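Local coordinates for cupin 2 conserved barrel domain protein (Leptotrichia buccalis, PDB 3RNS), which is of unknown function but is built from the conserved barrel domain of the cupin superfamily, a fold shared by many enzymes and small-molecule-binding proteins, at residues E183-V188 / A210-T215; V177-G182 / F193-G198. One frame throughout, in Å; residues are numbered along the deposited sequence.

Interaction 1 (E183-V188 / A210-T215); sequences EGKYYV and AVEAET
The phenol oxygen of Tyr187 is gripped by two groups at once. It donates to the carboxylate of Glu212, OH to OE1 at 2.7 Å, and accepts from the ammonium of Lys185 in its own strand, NZ to OH at 2.9 Å. Glu212 OE1 is met nearly along its C-O axis and lies at the edge of the Tyr187 ring; carboxylate and ring planes are only 16° apart, so the carboxylate lies nearly flat with the ring. Lys185 reaches outward with CG anti to the backbone N (chi1 179°), and a bend at chi4 turns its NZ to a second acceptor, Glu214. In that salt bridge Lys185 NZ meets Glu214 OE2 at 3.0 Å from above the carboxylate plane, while the lysine CD packs against the same carboxylate. One ammonium thus joins a tyrosine and a glutamate, and the nearby Glu212 probably adds to the negative field around it.

Beneath this polar cluster runs the antiparallel pairing of strands 183-188 and 209-212, the two inner strands of a four-stranded sheet of the cupin barrel. Lys185 with Glu212 and Tyr187 with Ala210 are hydrogen-bonded pairs, each closed by two backbone bonds. Tyr186 with Val211, between them, is non-hydrogen-bonded and puts its side chains on the other face, toward Phe218 of strand 218-225. There Val211 CG2 sits over one face of the Tyr186 ring in a CH-pi contact, 3.7 Å from the ring centroid. Past Ala213, the centre of an inverse gamma turn, a water takes over the bridging: it donates to Glu183 O at 2.8 Å and accepts from Thr215 N at 3.1 Å.

Interaction 2 (V177-G182 / F193-G198); sequences VTVLDG and FIVKKG
At a corner of the cupin barrel, where the chain leaves strand 174-180 for the neighbouring sheet, residues 177-182 meet the end of strand 191-196 and the turn after it. Val179 faces this partner with both its backbone and its side chain. Its carbonyl oxygen accepts the N-H of Gly198, N to O at 3.0 Å, in a nearly straight bond with an N-H...O angle of 165°. Lys197 CA approaches Val179 O as a C-H donor at 3.6 Å, so one carbonyl receives two consecutive residues of the turn.

The valine side chain divides its contacts between strand and turn. With CG1 anti to the backbone N (chi1 170°), that methyl lies against the backbone of Lys197, while CG2 meets Val195, the two side chains crossing at a slant. The approach of Val179 CG2 to Val195 CG1, at 3.5 Å, is tighter than usual for two methyl carbons. Both valines are buried, and Val195 also touches Tyr186 of strand 183-188 and Ala201 of strand 199-203, one in each sheet of the barrel. Val179 CB rests 3.4 Å from Lys196 O.

Lys197 instead runs across the outside of the corner. Its CB lies 3.5 Å from Gly182 O, and its extended chain continues past Leu180 O, with CE 3.8 Å from that oxygen. Two glycines shape the chain here: Gly182 turns with positive phi, and at Gly198 the backbone angles would jam a CB against the preceding carbonyl oxygen. Close by, Asp181 directs OD2 to the hydroxyl of Tyr137.

The centres of the two interactions lie 9 Å apart in one cupin domain, and their segments alternate along the chain: 177-182, 183-188, 193-198, then 210-215. Strand 174-180 belongs to the six-stranded sheet and turns at residues 181-182 into strand 183-188 of the four-stranded one, where strands 183-188 and 191-196 are neighbours. Interaction 1 therefore joins two strands within a sheet, whereas interaction 2 sets the end of edge strand 191-196, and the turn leading on to strand 199-203, against strand 174-180. Probable backbone hydrogen bonds connect them, Tyr186 N to Phe193 O at 2.7 Å and Val195 N to Gly184 O at 2.8 Å. The chain thus passes between the barrel's two sheets at this corner.

Interaction 1 (E183-V188 / A210-T215)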
ATOM      1  N   GLU A 183      13.689  -5.518  -6.112  1.00 31.42           N
ATOM      2  CA  GLU A 183      13.530  -4.230  -6.704  1.00 32.66           C
ATOM      3  C   GLU A 183      13.057  -4.411  -8.100  1.00 31.74           C
ATOM      4  O   GLU A 183      13.357  -5.425  -8.754  1.00 31.27           O
ATOM      5  CB  GLU A 183      14.804  -3.383  -6.635  1.00 34.18           C
ATOM      6  CG  GLU A 183      15.924  -3.876  -7.430  1.00 40.39           C
ATOM      7  CD  GLU A 183      17.146  -2.901  -7.465  1.00 47.86           C
ATOM      8  OE1 GLU A 183      17.565  -2.564  -8.611  1.00 51.99           O
ATOM      9  OE2 GLU A 183      17.690  -2.530  -6.379  1.00 47.53           O
ATOM     10  N   GLY A 184      12.244  -3.453  -8.524  1.00 30.26           N
ATOM     11  CA  GLY A 184      11.605  -3.513  -9.832  1.00 31.87           C
ATOM     12  C   GLY A 184      11.893  -2.304 -10.666  1.00 32.03           C
ATOM     13  O   GLY A 184      12.182  -1.215 -10.139  1.00 33.59           O
ATOM     14  N   LYS A 185      11.883  -2.496 -11.971  1.00 33.04           N
ATOM     15  CA  LYS A 185      12.124  -1.412 -12.894  1.00 34.68           C
ATOM     16  C   LYS A 185      10.819  -1.017 -13.537  1.00 34.65           C
ATOM     17  O   LYS A 185      10.194  -1.810 -14.267  1.00 36.99           O
ATOM     18  CB  LYS A 185      13.122  -1.799 -13.944  1.00 35.39           C
ATOM     19  CG  LYS A 185      13.372  -0.670 -14.924  1.00 41.70           C
ATOM     20  CD  LYS A 185      14.705  -0.884 -15.601  1.00 48.76           C
ATOM     21  CE  LYS A 185      14.995   0.118 -16.702  1.00 51.45           C
ATOM     22  NZ  LYS A 185      15.711  -0.573 -17.832  1.00 56.01           N
ATOM     23  N   TYR A 186      10.362   0.181 -13.241  1.00 32.17           N
ATOM     24  CA  TYR A 186       9.089   0.654 -13.790  1.00 32.00           C
ATOM     25  C   TYR A 186       9.302   1.661 -14.891  1.00 33.21           C
ATOM     26  O   TYR A 186      10.366   2.252 -15.007  1.00 33.43           O
ATOM     27  CB  TYR A 186       8.235   1.279 -12.701  1.00 31.94           C
ATOM     28  CG  TYR A 186       7.725   0.292 -11.712  1.00 32.05           C
ATOM     29  CD1 TYR A 186       6.426  -0.188 -11.790  1.00 32.63           C
ATOM     30  CD2 TYR A 186       8.539  -0.172 -10.685  1.00 32.42           C
ATOM     31  CE1 TYR A 186       5.958  -1.100 -10.860  1.00 31.87           C
ATOM     32  CE2 TYR A 186       8.083  -1.104  -9.789  1.00 31.96           C
ATOM     33  CZ  TYR A 186       6.802  -1.545  -9.863  1.00 29.34           C
ATOM     34  OH  TYR A 186       6.336  -2.471  -8.941  1.00 32.17           O
ATOM     35  N   TYR A 187       8.317   1.765 -15.778  1.00 33.60           N
ATOM     36  CA  TYR A 187       8.336   2.754 -16.815  1.00 34.95           C
ATOM     37  C   TYR A 187       7.008   3.483 -16.805  1.00 36.38           C
ATOM     38  O   TYR A 187       5.931   2.854 -16.648  1.00 34.92           O
ATOM     39  CB  TYR A 187       8.526   2.145 -18.197  1.00 35.93           C
ATOM     40  CG  TYR A 187       9.791   1.327 -18.419  1.00 38.99           C
ATOM     41  CD1 TYR A 187      10.889   1.841 -19.114  1.00 41.05           C
ATOM     42  CD2 TYR A 187       9.862   0.024 -17.980  1.00 38.12           C
ATOM     43  CE1 TYR A 187      12.021   1.055 -19.334  1.00 42.50           C
ATOM     44  CE2 TYR A 187      10.959  -0.746 -18.185  1.00 40.45           C
ATOM     45  CZ  TYR A 187      12.042  -0.241 -18.861  1.00 44.04           C
ATOM     46  OH  TYR A 187      13.137  -1.102 -19.017  1.00 47.11           O
ATOM     47  N   VAL A 188       7.072   4.802 -16.964  1.00 37.87           N
ATOM     48  CA  VAL A 188       5.862   5.603 -17.164  1.00 39.84           C
ATOM     49  C   VAL A 188       6.098   6.432 -18.405  1.00 42.77           C
ATOM     50  O   VAL A 188       7.041   7.209 -18.447  1.00 42.06           O
ATOM     51  CB  VAL A 188       5.532   6.516 -15.942  1.00 39.79           C
ATOM     52  CG1 VAL A 188       4.413   7.549 -16.300  1.00 40.57           C
ATOM     53  CG2 VAL A 188       5.091   5.653 -14.750  1.00 35.03           C
ATOM     54  N   ALA A 210       4.699   0.349 -17.608  1.00 33.24           N
ATOM     55  CA  ALA A 210       5.189  -1.020 -17.746  1.00 32.67           C
ATOM     56  C   ALA A 210       6.129  -1.296 -16.577  1.00 31.34           C
ATOM     57  O   ALA A 210       6.557  -0.399 -15.859  1.00 29.92           O
ATOM     58  CB  ALA A 210       5.924  -1.193 -19.098  1.00 31.90           C
ATOM     59  N   VAL A 211       6.451  -2.560 -16.406  1.00 32.27           N
ATOM     60  CA  VAL A 211       7.330  -3.016 -15.336  1.00 31.98           C
ATOM     61  C   VAL A 211       8.107  -4.234 -15.775  1.00 32.32           C
ATOM     62  O   VAL A 211       7.645  -5.029 -16.601  1.00 32.48           O
ATOM     63  CB  VAL A 211       6.555  -3.320 -14.028  1.00 32.26           C
ATOM     64  CG1 VAL A 211       5.580  -4.400 -14.187  1.00 34.51           C
ATOM     65  CG2 VAL A 211       7.487  -3.665 -12.915  1.00 33.05           C
ATOM     66  N   GLU A 212       9.292  -4.374 -15.218  1.00 31.66           N
ATOM     67  CA  GLU A 212      10.174  -5.437 -15.567  1.00 32.93           C
ATOM     68  C   GLU A 212      10.988  -5.816 -14.344  1.00 31.88           C
ATOM     69  O   GLU A 212      11.469  -4.923 -13.604  1.00 30.34           O
ATOM     70  CB  GLU A 212      11.032  -4.884 -16.699  1.00 34.43           C
ATOM     71  CG  GLU A 212      12.178  -5.664 -17.106  1.00 41.42           C
ATOM     72  CD  GLU A 212      13.025  -4.956 -18.220  1.00 50.78           C
ATOM     73  OE1 GLU A 212      12.772  -3.763 -18.581  1.00 56.12           O
ATOM     74  OE2 GLU A 212      13.966  -5.627 -18.715  1.00 59.01           O
ATOM     75  N   ALA A 213      11.154  -7.116 -14.119  1.00 30.61           N
ATOM     76  CA  ALA A 213      12.115  -7.611 -13.129  1.00 31.79           C
ATOM     77  C   ALA A 213      13.488  -7.636 -13.798  1.00 33.36           C
ATOM     78  O   ALA A 213      13.946  -8.647 -14.314  1.00 32.95           O
ATOM     79  CB  ALA A 213      11.694  -9.034 -12.608  1.00 30.31           C
ATOM     80  N   GLU A 214      14.153  -6.501 -13.814  1.00 35.86           N
ATOM     81  CA  GLU A 214      15.334  -6.333 -14.647  1.00 38.05           C
ATOM     82  C   GLU A 214      16.584  -7.022 -14.072  1.00 38.31           C
ATOM     83  O   GLU A 214      17.214  -7.759 -14.754  1.00 38.79           O
ATOM     84  CB  GLU A 214      15.622  -4.838 -14.812  1.00 40.05           C
ATOM     85  CG  GLU A 214      16.823  -4.533 -15.716  1.00 46.80           C
ATOM     86  CD  GLU A 214      17.345  -3.082 -15.553  1.00 53.74           C
ATOM     87  OE1 GLU A 214      17.411  -2.548 -14.399  1.00 56.59           O
ATOM     88  OE2 GLU A 214      17.689  -2.487 -16.596  1.00 59.85           O
ATOM     89  N   THR A 215      16.913  -6.789 -12.816  1.00 38.37           N
ATOM     90  CA  THR A 215      18.148  -7.283 -12.206  1.00 40.68           C
ATOM     91  C   THR A 215      17.882  -8.403 -11.185  1.00 40.12           C
ATOM     92  O   THR A 215      18.799  -9.121 -10.820  1.00 41.59           O
ATOM     93  CB  THR A 215      18.854  -6.161 -11.432  1.00 41.00           C
ATOM     94  OG1 THR A 215      17.922  -5.607 -10.500  1.00 41.76           O
ATOM     95  CG2 THR A 215      19.346  -5.052 -12.374  1.00 43.29           C
TER
HETATM   96  O   HOH W   1      14.675  -5.374 -11.221  1.00 43.96           O

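Interaction 2 (V177-G182 / F193-G198)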
ATOM      1  N   VAL A 177       2.137   1.742  -6.449  1.00 28.75           N
ATOM      2  CA  VAL A 177       2.846   0.474  -6.325  1.00 28.53           C
ATOM      3  C   VAL A 177       3.854   0.592  -5.186  1.00 28.23           C
ATOM      4  O   VAL A 177       4.451   1.679  -4.971  1.00 29.68           O
ATOM      5  CB  VAL A 177       3.501   0.055  -7.663  1.00 28.48           C
ATOM      6  CG1 VAL A 177       2.389  -0.121  -8.731  1.00 29.77           C
ATOM      7  CG2 VAL A 177       4.559   1.080  -8.151  1.00 30.30           C
ATOM      8  N   THR A 178       3.952  -0.458  -4.399  1.00 27.19           N
ATOM      9  CA  THR A 178       4.934  -0.556  -3.329  1.00 28.53           C
ATOM     10  C   THR A 178       5.694  -1.878  -3.472  1.00 27.77           C
ATOM     11  O   THR A 178       5.070  -2.950  -3.541  1.00 27.17           O
ATOM     12  CB  THR A 178       4.272  -0.532  -1.922  1.00 28.62           C
ATOM     13  OG1 THR A 178       3.404   0.621  -1.815  1.00 33.90           O
ATOM     14  CG2 THR A 178       5.335  -0.401  -0.813  1.00 29.94           C
ATOM     15  N   VAL A 179       7.026  -1.808  -3.430  1.00 27.01           N
ATOM     16  CA  VAL A 179       7.819  -2.978  -3.636  1.00 26.79           C
ATOM     17  C   VAL A 179       8.049  -3.611  -2.297  1.00 27.74           C
ATOM     18  O   VAL A 179       8.584  -2.970  -1.397  1.00 24.43           O
ATOM     19  CB  VAL A 179       9.130  -2.670  -4.346  1.00 26.82           C
ATOM     20  CG1 VAL A 179      10.093  -3.905  -4.337  1.00 25.70           C
ATOM     21  CG2 VAL A 179       8.815  -2.202  -5.806  1.00 26.15           C
ATOM     22  N   LEU A 180       7.657  -4.890  -2.189  1.00 28.32           N
ATOM     23  CA  LEU A 180       7.723  -5.632  -0.929  1.00 28.78           C
ATOM     24  C   LEU A 180       9.002  -6.443  -0.746  1.00 30.14           C
ATOM     25  O   LEU A 180       9.311  -6.853   0.375  1.00 31.22           O
ATOM     26  CB  LEU A 180       6.513  -6.584  -0.842  1.00 30.03           C
ATOM     27  CG  LEU A 180       5.142  -5.928  -1.045  1.00 31.33           C
ATOM     28  CD1 LEU A 180       4.070  -7.000  -1.071  1.00 37.04           C
ATOM     29  CD2 LEU A 180       4.889  -4.905   0.098  1.00 33.25           C
ATOM     30  N   ASP A 181       9.707  -6.728  -1.833  1.00 29.42           N
ATOM     31  CA  ASP A 181      10.872  -7.599  -1.834  1.00 30.72           C
ATOM     32  C   ASP A 181      11.600  -7.354  -3.135  1.00 29.96           C
ATOM     33  O   ASP A 181      10.975  -7.151  -4.177  1.00 28.61           O
ATOM     34  CB  ASP A 181      10.473  -9.077  -1.745  1.00 31.75           C
ATOM     35  CG  ASP A 181      11.704 -10.024  -1.634  1.00 35.55           C
ATOM     36  OD1 ASP A 181      12.534  -9.773  -0.738  1.00 43.18           O
ATOM     37  OD2 ASP A 181      11.848 -10.991  -2.431  1.00 36.07           O
ATOM     38  N   GLY A 182      12.921  -7.330  -3.078  1.00 30.49           N
ATOM     39  CA  GLY A 182      13.738  -7.081  -4.264  1.00 30.47           C
ATOM     40  C   GLY A 182      13.627  -5.662  -4.794  1.00 30.62           C
ATOM     41  O   GLY A 182      13.494  -4.716  -4.044  1.00 30.10           O
ATOM     42  N   PHE A 193      12.562   3.940 -14.071  1.00 37.70           N
ATOM     43  CA  PHE A 193      13.010   4.245 -12.732  1.00 35.62           C
ATOM     44  C   PHE A 193      12.877   2.970 -11.931  1.00 35.34           C
ATOM     45  O   PHE A 193      12.020   2.090 -12.221  1.00 32.73           O
ATOM     46  CB  PHE A 193      12.226   5.422 -12.113  1.00 35.49           C
ATOM     47  CG  PHE A 193      10.729   5.243 -12.122  1.00 32.40           C
ATOM     48  CD1 PHE A 193       9.989   5.573 -13.219  1.00 34.07           C
ATOM     49  CD2 PHE A 193      10.085   4.769 -11.015  1.00 30.64           C
ATOM     50  CE1 PHE A 193       8.615   5.397 -13.231  1.00 34.67           C
ATOM     51  CE2 PHE A 193       8.719   4.620 -10.991  1.00 30.43           C
ATOM     52  CZ  PHE A 193       7.979   4.907 -12.123  1.00 30.97           C
ATOM     53  N   ILE A 194      13.797   2.825 -10.996  1.00 35.04           N
ATOM     54  CA  ILE A 194      13.853   1.670 -10.165  1.00 35.44           C
ATOM     55  C   ILE A 194      13.112   1.993  -8.883  1.00 33.34           C
ATOM     56  O   ILE A 194      13.328   3.066  -8.270  1.00 33.98           O
ATOM     57  CB  ILE A 194      15.296   1.339  -9.732  1.00 36.83           C
ATOM     58  CG1 ILE A 194      16.196   1.148 -10.943  1.00 41.89           C
ATOM     59  CG2 ILE A 194      15.278   0.150  -8.765  1.00 36.44           C
ATOM     60  CD1 ILE A 194      15.718   0.192 -11.883  1.00 44.32           C
ATOM     61  N   VAL A 195      12.289   1.057  -8.438  1.00 30.70           N
ATOM     62  CA  VAL A 195      11.637   1.117  -7.130  1.00 28.69           C
ATOM     63  C   VAL A 195      12.161  -0.058  -6.304  1.00 29.68           C
ATOM     64  O   VAL A 195      12.028  -1.213  -6.703  1.00 28.70           O
ATOM     65  CB  VAL A 195      10.124   1.068  -7.279  1.00 28.22           C
ATOM     66  CG1 VAL A 195       9.417   1.223  -5.910  1.00 28.60           C
ATOM     67  CG2 VAL A 195       9.696   2.173  -8.229  1.00 27.89           C
ATOM     68  N   LYS A 196      12.848   0.263  -5.211  1.00 29.45           N
ATOM     69  CA  LYS A 196      13.462  -0.712  -4.363  1.00 30.98           C
ATOM     70  C   LYS A 196      12.555  -1.146  -3.246  1.00 30.71           C
ATOM     71  O   LYS A 196      11.495  -0.546  -3.007  1.00 29.48           O
ATOM     72  CB  LYS A 196      14.711  -0.141  -3.764  1.00 32.95           C
ATOM     73  CG  LYS A 196      15.719   0.291  -4.814  1.00 38.46           C
ATOM     74  CD  LYS A 196      16.930   0.896  -4.086  1.00 44.32           C
ATOM     75  CE  LYS A 196      18.059   1.272  -5.043  1.00 51.53           C
ATOM     76  NZ  LYS A 196      18.230   0.285  -6.165  1.00 51.96           N
ATOM     77  N   LYS A 197      12.942  -2.216  -2.566  1.00 31.18           N
ATOM     78  CA  LYS A 197      12.131  -2.708  -1.453  1.00 32.59           C
ATOM     79  C   LYS A 197      11.918  -1.560  -0.456  1.00 33.74           C
ATOM     80  O   LYS A 197      12.873  -0.929  -0.053  1.00 33.45           O
ATOM     81  CB  LYS A 197      12.826  -3.884  -0.747  1.00 33.22           C
ATOM     82  CG  LYS A 197      12.100  -4.342   0.475  1.00 36.13           C
ATOM     83  CD  LYS A 197      12.924  -5.355   1.238  1.00 41.55           C
ATOM     84  CE  LYS A 197      12.185  -5.748   2.521  1.00 45.40           C
ATOM     85  NZ  LYS A 197      12.870  -6.928   3.131  1.00 49.61           N
ATOM     86  N   GLY A 198      10.678  -1.371  -0.004  1.00 33.13           N
ATOM     87  CA  GLY A 198      10.339  -0.296   0.926  1.00 33.68           C
ATOM     88  C   GLY A 198       9.972   0.999   0.223  1.00 32.22           C
ATOM     89  O   GLY A 198       9.517   1.926   0.853  1.00 34.33           O
TER